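Side-chain contacts in ferulic acid decarboxylase 1 (Candida dubliniensis, PDB 4ZAD), which probably catalyses the reversible decarboxylation of cinnamic, coumaric and ferulic acids to vinyl aromatics, using a prenylated flavin mononucleotide and manganese: residues L165-P168 and D169-T173; Q427-W430 and A431-R435; I38-K41 and A42-K46; L55-D58 and P59-D63. All coordinates share one frame; numbering follows the deposited sequence.

Contact 1 of 4, residues L165-P168 and D169-T173; sequences LQTP and DKSWT
Asp169 OD1 is gripped by three donors: the hydroxyl of Thr167 from across the turn, at 3.1 Å from OG1 to OD1, and both OG and the backbone N of Ser171. The Thr167 hydroxyl comes in nearly along the C-O bond of the carboxylate, the Ser171 hydroxyl on the syn side, and the Ser171 amide from above the plane, at 3.0 Å from N to OD1, which closes an Asx turn. Short side chains suit this work, because a hydroxyl on CB can reach a carboxylate without leaving the turn. Thr167 carries its OG1 between its own N and carbonyl carbon (chi1 54°), where it also takes a weak bond from Trp172 N, while CG2 lies 3.8 Å from Trp172 CE3. At the turn itself, Lys170 N donates to Thr167 O in the type I turn from Thr167 to Lys170. Gln166 reaches across the strand pair with its chain extended, and its NE2 gives Thr173 OG1 a straight bond of 3.2 Å in the amide plane. The turn joins strand 162-166 to strand 173-176, antiparallel neighbours, and Thr167 and Pro168 pack on helix 197-207, whose His197 meets the Trp172 ring edge-to-face near the manganese.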
loop_
_atom_site.group_PDB
_atom_site.type_symbol
_atom_site.label_atom_id
_atom_site.label_comp_id
_atom_site.label_asym_id
_atom_site.label_seq_id
_atom_site.Cartn_x
_atom_site.Cartn_y
_atom_site.Cartn_z
ATOM N N LEU A 165 -4.044 -36.474 11.296
ATOM C CA LEU A 165 -4.321 -36.889 12.670
ATOM C C LEU A 165 -5.788 -37.236 12.728
ATOM O O LEU A 165 -6.599 -36.584 12.082
ATOM C CB LEU A 165 -3.991 -35.767 13.674
ATOM C CG LEU A 165 -2.601 -35.696 14.371
ATOM C CD1 LEU A 165 -1.466 -36.302 13.547
ATOM C CD2 LEU A 165 -2.197 -34.267 14.729
ATOM N N GLN A 166 -6.117 -38.282 13.492
ATOM C CA GLN A 166 -7.490 -38.770 13.683
ATOM C C GLN A 166 -7.838 -38.817 15.174
ATOM O O GLN A 166 -6.998 -39.164 15.993
ATOM C CB GLN A 166 -7.581 -40.173 13.105
ATOM C CG GLN A 166 -8.986 -40.792 13.085
ATOM C CD GLN A 166 -8.965 -42.185 12.495
ATOM O OE1 GLN A 166 -8.676 -43.178 13.192
ATOM N NE2 GLN A 166 -9.255 -42.274 11.205
ATOM N N THR A 167 -9.061 -38.447 15.526
ATOM C CA THR A 167 -9.540 -38.487 16.922
ATOM C C THR A 167 -9.616 -39.941 17.432
ATOM O O THR A 167 -9.690 -40.872 16.639
ATOM C CB THR A 167 -10.939 -37.798 17.062
ATOM O OG1 THR A 167 -11.846 -38.382 16.131
ATOM C CG2 THR A 167 -10.861 -36.320 16.788
ATOM N N PRO A 168 -9.569 -40.155 18.758
ATOM C CA PRO A 168 -9.569 -41.568 19.244
ATOM C C PRO A 168 -10.792 -42.377 18.805
ATOM O O PRO A 168 -10.646 -43.516 18.372
ATOM C CB PRO A 168 -9.508 -41.432 20.771
ATOM C CG PRO A 168 -9.123 -40.000 21.061
ATOM C CD PRO A 168 -9.453 -39.170 19.854
ATOM N N ASP A 169 -11.973 -41.760 18.854
ATOM C CA ASP A 169 -13.222 -42.409 18.408
ATOM C C ASP A 169 -13.384 -42.522 16.890
ATOM O O ASP A 169 -14.436 -42.993 16.436
ATOM C CB ASP A 169 -14.479 -41.739 19.051
ATOM C CG ASP A 169 -14.783 -40.295 18.544
ATOM O OD1 ASP A 169 -14.221 -39.788 17.535
ATOM O OD2 ASP A 169 -15.650 -39.650 19.187
ATOM N N LYS A 170 -12.395 -42.060 16.118
ATOM C CA LYS A 170 -12.423 -42.121 14.642
ATOM C C LYS A 170 -13.485 -41.238 13.922
ATOM O O LYS A 170 -13.709 -41.405 12.741
ATOM C CB LYS A 170 -12.568 -43.581 14.148
ATOM C CG LYS A 170 -11.507 -44.585 14.679
ATOM C CD LYS A 170 -11.647 -46.007 14.069
ATOM C CE LYS A 170 -10.448 -46.945 14.420
ATOM N NZ LYS A 170 -10.697 -48.466 14.233
ATOM N N SER A 171 -14.109 -40.294 14.605
ATOM C CA SER A 171 -15.167 -39.490 13.995
ATOM C C SER A 171 -14.638 -38.299 13.163
ATOM O O SER A 171 -15.383 -37.678 12.405
ATOM C CB SER A 171 -16.146 -38.995 15.074
ATOM O OG SER A 171 -15.538 -38.011 15.893
ATOM N N TRP A 172 -13.355 -37.986 13.275
ATOM C CA TRP A 172 -12.828 -36.795 12.607
ATOM C C TRP A 172 -11.396 -37.036 12.188
ATOM O O TRP A 172 -10.548 -37.306 13.035
ATOM C CB TRP A 172 -12.926 -35.610 13.568
ATOM C CG TRP A 172 -12.228 -34.338 13.167
ATOM C CD1 TRP A 172 -11.829 -33.959 11.919
ATOM C CD2 TRP A 172 -11.894 -33.256 14.040
ATOM N NE1 TRP A 172 -11.254 -32.709 11.967
ATOM C CE2 TRP A 172 -11.291 -32.257 13.257
ATOM C CE3 TRP A 172 -12.056 -33.039 15.408
ATOM C CZ2 TRP A 172 -10.853 -31.068 13.791
ATOM C CZ3 TRP A 172 -11.649 -31.872 15.932
ATOM C CH2 TRP A 172 -11.037 -30.885 15.133
ATOM N N THR A 173 -11.133 -36.970 10.885
ATOM C CA THR A 173 -9.764 -37.118 10.379
ATOM C C THR A 173 -9.349 -35.806 9.805
ATOM O O THR A 173 -9.907 -35.374 8.785
ATOM C CB THR A 173 -9.659 -38.189 9.282
ATOM O OG1 THR A 173 -9.976 -39.473 9.845
ATOM C CG2 THR A 173 -8.240 -38.221 8.680
#

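Contact 2 of 4, residues Q427-W430 and A431-R435; sequences QLIW and AYTTR
Arg435, the residue just after helix 425-434, turns the edge of its guanidinium toward the six-membered ring of Trp430. The two planes stand 76° apart, and Arg435 CZ lies over the face of that ring, 4.8 Å from the centroid, in a cation-pi contact. Arg435 NH2 leads the approach, 3.3 Å from Trp430 CZ3. Arginine suits the place because an extended chain brings a flat cation with several N-H groups to the indole: NH2, which meets the ring, also forms a salt bridge with Asp419, while NE bonds Tyr293 OH of the second subunit. Thr434 sits over one indole face with its OG1 offset toward the rim. That hydroxyl lies between its own N and carbonyl carbon (chi1 61°), turned back along the helix; Thr434 OG1 bonds Trp430 O at 2.6 Å from above the carbonyl plane, and bonds Tyr293 OH of the second subunit too. The same carbonyl accepts Thr434 N, so two donors hold it. One residue earlier, Thr433 OG1 meets Ile429 O at 3.0 Å in the carbonyl plane, and Thr433 CG2 touches Ile429 CD1 at 3.6 Å. Trp430 NE1 donates to His291 O of the second subunit, and the indole stacks on Tyr293 of that chain. Hydroxyls returned to the carbonyl four residues back are a familiar way of burying threonine in a helix, here at a dimer interface.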
loop_
_atom_site.group_PDB
_atom_site.type_symbol
_atom_site.label_atom_id
_atom_site.label_comp_id
_atom_site.label_asym_id
_atom_site.label_seq_id
_atom_site.Cartn_x
_atom_site.Cartn_y
_atom_site.Cartn_z
ATOM N N GLN A 427 -6.636 0.468 -4.933
ATOM C CA GLN A 427 -7.982 0.903 -4.547
ATOM C C GLN A 427 -8.169 0.746 -3.027
ATOM O O GLN A 427 -8.628 1.690 -2.374
ATOM C CB GLN A 427 -9.080 0.189 -5.354
ATOM C CG GLN A 427 -9.015 0.505 -6.851
ATOM C CD GLN A 427 -10.129 -0.179 -7.672
ATOM O OE1 GLN A 427 -11.322 -0.015 -7.390
ATOM N NE2 GLN A 427 -9.728 -0.934 -8.702
ATOM N N LEU A 428 -7.775 -0.391 -2.450
ATOM C CA LEU A 428 -7.944 -0.561 -0.977
ATOM C C LEU A 428 -7.189 0.510 -0.152
ATOM O O LEU A 428 -7.789 1.166 0.722
ATOM C CB LEU A 428 -7.566 -1.968 -0.501
ATOM C CG LEU A 428 -7.878 -2.251 0.993
ATOM C CD1 LEU A 428 -9.319 -2.212 1.261
ATOM C CD2 LEU A 428 -7.355 -3.607 1.428
ATOM N N ILE A 429 -5.912 0.750 -0.470
ATOM C CA ILE A 429 -5.143 1.737 0.286
ATOM C C ILE A 429 -5.660 3.164 0.101
ATOM O O ILE A 429 -5.579 3.945 1.005
ATOM C CB ILE A 429 -3.629 1.675 0.007
ATOM C CG1 ILE A 429 -2.861 2.476 1.062
ATOM C CG2 ILE A 429 -3.302 2.289 -1.385
ATOM C CD1 ILE A 429 -3.180 2.196 2.472
ATOM N N TRP A 430 -6.187 3.515 -1.056
ATOM C CA TRP A 430 -6.836 4.817 -1.210
ATOM C C TRP A 430 -7.986 4.933 -0.222
ATOM O O TRP A 430 -8.088 5.863 0.537
ATOM C CB TRP A 430 -7.352 4.976 -2.637
ATOM C CG TRP A 430 -8.174 6.164 -2.899
ATOM C CD1 TRP A 430 -7.857 7.433 -2.612
ATOM C CD2 TRP A 430 -9.460 6.203 -3.537
ATOM N NE1 TRP A 430 -8.871 8.281 -3.000
ATOM C CE2 TRP A 430 -9.859 7.546 -3.586
ATOM C CE3 TRP A 430 -10.311 5.232 -4.060
ATOM C CZ2 TRP A 430 -11.050 7.948 -4.151
ATOM C CZ3 TRP A 430 -11.523 5.633 -4.628
ATOM C CH2 TRP A 430 -11.867 6.968 -4.682
ATOM N N ALA A 431 -8.833 3.932 -0.216
ATOM C CA ALA A 431 -10.010 3.968 0.609
ATOM C C ALA A 431 -9.646 3.974 2.088
ATOM O O ALA A 431 -10.364 4.542 2.901
ATOM C CB ALA A 431 -10.902 2.790 0.256
ATOM N N TYR A 432 -8.539 3.347 2.461
ATOM C CA TYR A 432 -8.279 3.139 3.888
ATOM C C TYR A 432 -7.766 4.412 4.499
ATOM O O TYR A 432 -8.064 4.741 5.640
ATOM C CB TYR A 432 -7.272 2.020 4.095
ATOM C CG TYR A 432 -6.812 1.833 5.541
ATOM C CD1 TYR A 432 -7.460 0.954 6.371
ATOM C CD2 TYR A 432 -5.732 2.530 6.055
ATOM C CE1 TYR A 432 -7.055 0.754 7.677
ATOM C CE2 TYR A 432 -5.312 2.353 7.372
ATOM C CZ TYR A 432 -5.983 1.452 8.178
ATOM O OH TYR A 432 -5.610 1.230 9.484
ATOM N N THR A 433 -6.962 5.134 3.736
ATOM C CA THR A 433 -6.333 6.328 4.259
ATOM C C THR A 433 -7.280 7.518 4.139
ATOM O O THR A 433 -7.266 8.389 4.992
ATOM C CB THR A 433 -5.001 6.580 3.569
ATOM O OG1 THR A 433 -5.203 6.643 2.177
ATOM C CG2 THR A 433 -4.077 5.421 3.806
ATOM N N THR A 434 -8.132 7.538 3.119
ATOM C CA THR A 434 -9.009 8.682 2.882
ATOM C C THR A 434 -10.404 8.567 3.479
ATOM O O THR A 434 -11.106 9.557 3.520
ATOM C CB THR A 434 -9.123 9.041 1.339
ATOM O OG1 THR A 434 -9.673 7.945 0.575
ATOM C CG2 THR A 434 -7.784 9.387 0.794
ATOM N N ARG A 435 -10.823 7.387 3.939
ATOM C CA ARG A 435 -12.191 7.227 4.469
ATOM C C ARG A 435 -12.361 6.907 5.977
ATOM O O ARG A 435 -13.458 6.643 6.403
ATOM C CB ARG A 435 -12.933 6.169 3.651
ATOM C CG ARG A 435 -12.855 6.427 2.163
ATOM C CD ARG A 435 -13.846 5.597 1.325
ATOM N NE ARG A 435 -13.591 5.844 -0.083
ATOM C CZ ARG A 435 -14.165 5.215 -1.090
ATOM N NH1 ARG A 435 -15.103 4.306 -0.863
ATOM N NH2 ARG A 435 -13.839 5.551 -2.348
#

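Contact 3 of 4, residues I38-K41 and A42-K46; sequences ITRK and AYENK
Arg40 and Tyr43 make the crowded side of this helix. The arginine chain bends at chi2 and chi3 (-69° and 130°), which lays the guanidinium so that Tyr43 CD2 sits over one face, 3.6 Å from Arg40 NE, with ring and guanidinium planes 41° apart. Glu44 OE1 comes to the guanidinium edge instead, and Arg40 NH1 gives it a nearly straight hydrogen bond of 3.2 Å, part of a salt bridge, that uses the anti lone pair of the carboxylate. A branched cation suits the place because its N-H groups also reach Asp328 and the carbonyls of Asn322 and Leu325; Glu44 OE2 takes Phe493 N of the second subunit, and Tyr43 OH bonds Glu329. The side holding Lys41 and Asn45 is looser and more exposed. There Asn45 ND2 folds back on Lys41 O at 2.8 Å and lies 3.6 Å from Lys41 CG. The extended lysine chain leads its ammonium to a cation-pi contact with Trp508 of the second subunit. Asparagine suits the last turn because its amide gives Lys41 O a second donor beside Asn45 N; Lys46 then leaves the helix with positive phi. Helix 34-45 is the crossover of the beta-alpha-beta unit between parallel strands 22-25 and 49-52.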
loop_
_atom_site.group_PDB
_atom_site.type_symbol
_atom_site.label_atom_id
_atom_site.label_comp_id
_atom_site.label_asym_id
_atom_site.label_seq_id
_atom_site.Cartn_x
_atom_site.Cartn_y
_atom_site.Cartn_z
ATOM N N ILE A 38 16.945 -18.690 -3.567
ATOM C CA ILE A 38 16.416 -18.816 -4.931
ATOM C C ILE A 38 14.879 -18.616 -4.882
ATOM O O ILE A 38 14.333 -17.631 -5.439
ATOM C CB ILE A 38 16.840 -20.153 -5.600
ATOM C CG1 ILE A 38 18.369 -20.206 -5.823
ATOM C CG2 ILE A 38 16.210 -20.322 -6.917
ATOM C CD1 ILE A 38 18.888 -21.574 -5.816
ATOM N N THR A 39 14.208 -19.488 -4.127
ATOM C CA THR A 39 12.777 -19.445 -4.016
ATOM C C THR A 39 12.317 -18.024 -3.730
ATOM O O THR A 39 11.371 -17.538 -4.369
ATOM C CB THR A 39 12.209 -20.489 -2.974
ATOM O OG1 THR A 39 12.854 -20.362 -1.716
ATOM C CG2 THR A 39 12.385 -21.920 -3.478
ATOM N N ARG A 40 12.970 -17.350 -2.795
ATOM C CA ARG A 40 12.652 -15.965 -2.496
ATOM C C ARG A 40 12.723 -15.010 -3.679
ATOM O O ARG A 40 11.891 -14.123 -3.798
ATOM C CB ARG A 40 13.576 -15.429 -1.416
ATOM C CG ARG A 40 12.978 -15.610 -0.039
ATOM C CD ARG A 40 11.813 -14.697 0.058
ATOM N NE ARG A 40 10.612 -15.345 0.535
ATOM C CZ ARG A 40 9.430 -14.740 0.562
ATOM N NH1 ARG A 40 9.318 -13.494 0.127
ATOM N NH2 ARG A 40 8.368 -15.372 1.036
ATOM N N LYS A 41 13.745 -15.157 -4.511
ATOM C CA LYS A 41 13.902 -14.315 -5.658
ATOM C C LYS A 41 12.802 -14.683 -6.692
ATOM O O LYS A 41 12.204 -13.792 -7.303
ATOM C CB LYS A 41 15.323 -14.447 -6.199
ATOM C CG LYS A 41 15.645 -13.480 -7.320
ATOM C CD LYS A 41 17.150 -13.158 -7.478
ATOM C CE LYS A 41 17.329 -11.882 -8.405
ATOM N NZ LYS A 41 18.740 -11.519 -8.907
ATOM N N ALA A 42 12.496 -15.975 -6.822
ATOM C CA ALA A 42 11.327 -16.453 -7.571
ATOM C C ALA A 42 9.963 -15.811 -7.132
ATOM O O ALA A 42 9.211 -15.315 -7.957
ATOM C CB ALA A 42 11.245 -17.973 -7.476
ATOM N N TYR A 43 9.678 -15.809 -5.830
ATOM C CA TYR A 43 8.464 -15.244 -5.294
ATOM C C TYR A 43 8.388 -13.807 -5.656
ATOM O O TYR A 43 7.362 -13.335 -6.146
ATOM C CB TYR A 43 8.437 -15.294 -3.762
ATOM C CG TYR A 43 8.191 -16.641 -3.117
ATOM C CD1 TYR A 43 7.031 -17.361 -3.375
ATOM C CD2 TYR A 43 9.095 -17.165 -2.201
ATOM C CE1 TYR A 43 6.809 -18.588 -2.775
ATOM C CE2 TYR A 43 8.877 -18.373 -1.587
ATOM C CZ TYR A 43 7.732 -19.078 -1.862
ATOM O OH TYR A 43 7.514 -20.274 -1.245
ATOM N N GLU A 44 9.472 -13.106 -5.380
ATOM C CA GLU A 44 9.458 -11.637 -5.316
ATOM C C GLU A 44 9.419 -11.028 -6.702
ATOM O O GLU A 44 8.906 -9.934 -6.870
ATOM C CB GLU A 44 10.662 -11.107 -4.493
ATOM C CG GLU A 44 10.545 -11.424 -2.983
ATOM C CD GLU A 44 11.865 -11.352 -2.151
ATOM O OE1 GLU A 44 11.836 -11.832 -0.997
ATOM O OE2 GLU A 44 12.907 -10.811 -2.611
ATOM N N ASN A 45 9.954 -11.737 -7.694
ATOM C CA ASN A 45 9.946 -11.221 -9.073
ATOM C C ASN A 45 8.958 -11.957 -9.989
ATOM O O ASN A 45 8.791 -11.588 -11.152
ATOM C CB ASN A 45 11.377 -11.158 -9.613
ATOM C CG ASN A 45 12.313 -10.381 -8.664
ATOM O OD1 ASN A 45 12.411 -9.152 -8.725
ATOM N ND2 ASN A 45 12.952 -11.101 -7.743
ATOM N N LYS A 46 8.257 -12.939 -9.413
ATOM C CA LYS A 46 7.148 -13.668 -10.064
ATOM C C LYS A 46 7.651 -14.527 -11.205
ATOM O O LYS A 46 7.008 -14.665 -12.235
ATOM C CB LYS A 46 6.011 -12.746 -10.537
ATOM C CG LYS A 46 5.296 -11.903 -9.450
ATOM C CD LYS A 46 4.115 -11.180 -10.110
ATOM C CE LYS A 46 3.488 -10.064 -9.269
ATOM N NZ LYS A 46 2.293 -9.475 -10.011
#

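Contact 4 of 4, residues L55-D58 and P59-D63; sequences LKQD and PENID
Asp58 OD1 receives the backbone N of Glu60 at 3.0 Å, on the anti side of the carboxylate and 18° out of its plane. Asp58 has CG anti to its own N (chi1 -178°), and this places OD1 beside Glu60 N. The turn's other bond, a weak one of 3.3 Å, runs from Asn61 N to Asp58 O. A short acidic side chain at the first position of a type I turn is well placed to take the N-H two residues on, and Pro59, with its fixed phi, fits the second position. Across the mouth of the turn, Asn61 ND2 donates to Gln57 OE1 at 3.1 Å. Gln57 OE1 lies close to the amide plane of Asn61, but ND2 meets the Gln57 carbonyl side-on, from above its plane, and the two amides are turned 62° apart. Both also point at a common neighbour, since Gln57 NE2 and Asn61 ND2 each bond Leu67 O. Asn61 OD1 meanwhile takes Asp63 N at 3.1 Å, forming an Asx turn, so this buried amide serves backbone and side chain at once. Packing is slight: the Pro59 ring crosses the Asp58 side chain at about a right angle, and Glu60 CB comes 3.7 Å from Asp58 OD1. The chemistry implies a surface loop shaped by polar side chains answering backbone groups rather than by a hydrophobic core.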
loop_
_atom_site.group_PDB
_atom_site.type_symbol
_atom_site.label_atom_id
_atom_site.label_comp_id
_atom_site.label_asym_id
_atom_site.label_seq_id
_atom_site.Cartn_x
_atom_site.Cartn_y
_atom_site.Cartn_z
ATOM N N LEU A 55 20.413 -31.276 -5.676
ATOM C CA LEU A 55 20.690 -30.695 -4.370
ATOM C C LEU A 55 22.024 -31.249 -3.847
ATOM O O LEU A 55 22.432 -32.354 -4.248
ATOM C CB LEU A 55 19.543 -31.019 -3.409
ATOM C CG LEU A 55 18.282 -30.142 -3.487
ATOM C CD1 LEU A 55 17.208 -30.646 -2.519
ATOM C CD2 LEU A 55 18.597 -28.688 -3.187
ATOM N N LYS A 56 22.714 -30.484 -2.995
ATOM C CA LYS A 56 23.984 -30.937 -2.437
ATOM C C LYS A 56 23.684 -31.908 -1.335
ATOM O O LYS A 56 23.072 -31.535 -0.335
ATOM C CB LYS A 56 24.839 -29.790 -1.872
ATOM C CG LYS A 56 26.220 -30.258 -1.274
ATOM C CD LYS A 56 27.128 -29.058 -0.881
ATOM C CE LYS A 56 28.374 -29.447 -0.023
ATOM N NZ LYS A 56 28.239 -29.117 1.465
ATOM N N GLN A 57 24.165 -33.137 -1.515
ATOM C CA GLN A 57 23.798 -34.263 -0.673
ATOM C C GLN A 57 24.845 -34.599 0.379
ATOM O O GLN A 57 26.058 -34.447 0.168
ATOM C CB GLN A 57 23.513 -35.484 -1.540
ATOM C CG GLN A 57 22.160 -35.420 -2.259
ATOM C CD GLN A 57 20.971 -35.858 -1.365
ATOM O OE1 GLN A 57 20.941 -35.608 -0.133
ATOM N NE2 GLN A 57 19.984 -36.500 -1.993
ATOM N N ASP A 58 24.344 -35.018 1.537
ATOM C CA ASP A 58 25.164 -35.520 2.608
ATOM C C ASP A 58 25.565 -36.944 2.164
ATOM O O ASP A 58 24.735 -37.672 1.622
ATOM C CB ASP A 58 24.378 -35.506 3.929
ATOM C CG ASP A 58 25.206 -35.974 5.104
ATOM O OD1 ASP A 58 25.489 -37.185 5.204
ATOM O OD2 ASP A 58 25.583 -35.132 5.927
ATOM N N PRO A 59 26.843 -37.336 2.369
ATOM C CA PRO A 59 27.267 -38.649 1.874
ATOM C C PRO A 59 26.580 -39.848 2.518
ATOM O O PRO A 59 26.442 -40.870 1.845
ATOM C CB PRO A 59 28.774 -38.672 2.175
ATOM C CG PRO A 59 29.153 -37.240 2.259
ATOM C CD PRO A 59 27.989 -36.610 2.952
ATOM N N GLU A 60 26.133 -39.721 3.769
ATOM C CA GLU A 60 25.534 -40.861 4.494
ATOM C C GLU A 60 24.026 -41.073 4.187
ATOM O O GLU A 60 23.412 -42.020 4.702
ATOM C CB GLU A 60 25.814 -40.777 6.028
ATOM C CG GLU A 60 27.225 -41.319 6.496
ATOM C CD GLU A 60 27.839 -40.564 7.751
ATOM O OE1 GLU A 60 27.381 -40.737 8.919
ATOM O OE2 GLU A 60 28.822 -39.805 7.562
ATOM N N ASN A 61 23.441 -40.212 3.344
ATOM C CA ASN A 61 22.029 -40.338 2.915
ATOM C C ASN A 61 21.736 -41.705 2.312
ATOM O O ASN A 61 22.376 -42.104 1.343
ATOM C CB ASN A 61 21.705 -39.261 1.870
ATOM C CG ASN A 61 20.309 -39.400 1.276
ATOM O OD1 ASN A 61 19.588 -40.365 1.542
ATOM N ND2 ASN A 61 19.924 -38.427 0.465
ATOM N N ILE A 62 20.734 -42.386 2.845
ATOM C CA ILE A 62 20.492 -43.799 2.524
ATOM C C ILE A 62 20.024 -44.149 1.079
ATOM O O ILE A 62 20.084 -45.312 0.665
ATOM C CB ILE A 62 19.508 -44.423 3.581
ATOM C CG1 ILE A 62 19.699 -45.948 3.656
ATOM C CG2 ILE A 62 18.046 -44.014 3.307
ATOM C CD1 ILE A 62 19.002 -46.598 4.828
ATOM N N ASP A 63 19.555 -43.174 0.314
ATOM C CA ASP A 63 19.070 -43.445 -1.054
ATOM C C ASP A 63 18.993 -42.111 -1.793
ATOM O O ASP A 63 17.890 -41.628 -2.122
ATOM C CB ASP A 63 17.687 -44.138 -1.001
ATOM C CG ASP A 63 17.213 -44.683 -2.365
ATOM O OD1 ASP A 63 17.976 -44.643 -3.369
ATOM O OD2 ASP A 63 16.067 -45.177 -2.425
#

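How the contacts relate
Contacts 2 and 3 are buried stretches of helix that both touch the second subunit, and in each an arginine meets an aromatic ring; in contact 2 the cation lies over an indole, in contact 3 a ring carbon lies over the guanidinium. Contacts 1 and 4 are turns, partly buried and at the surface respectively, and there short polar side chains bind backbone N-H groups in Asx turns. Contacts 3 and 4 lie in the N-terminal domain of the family, their nearest atoms about 8 Å apart. By nearest atoms, Trp172 in contact 1 comes within about 5 Å of the manganese and 6 Å of the prenylated flavin; Tyr43 in contact 3 is about 8 Å from the flavin.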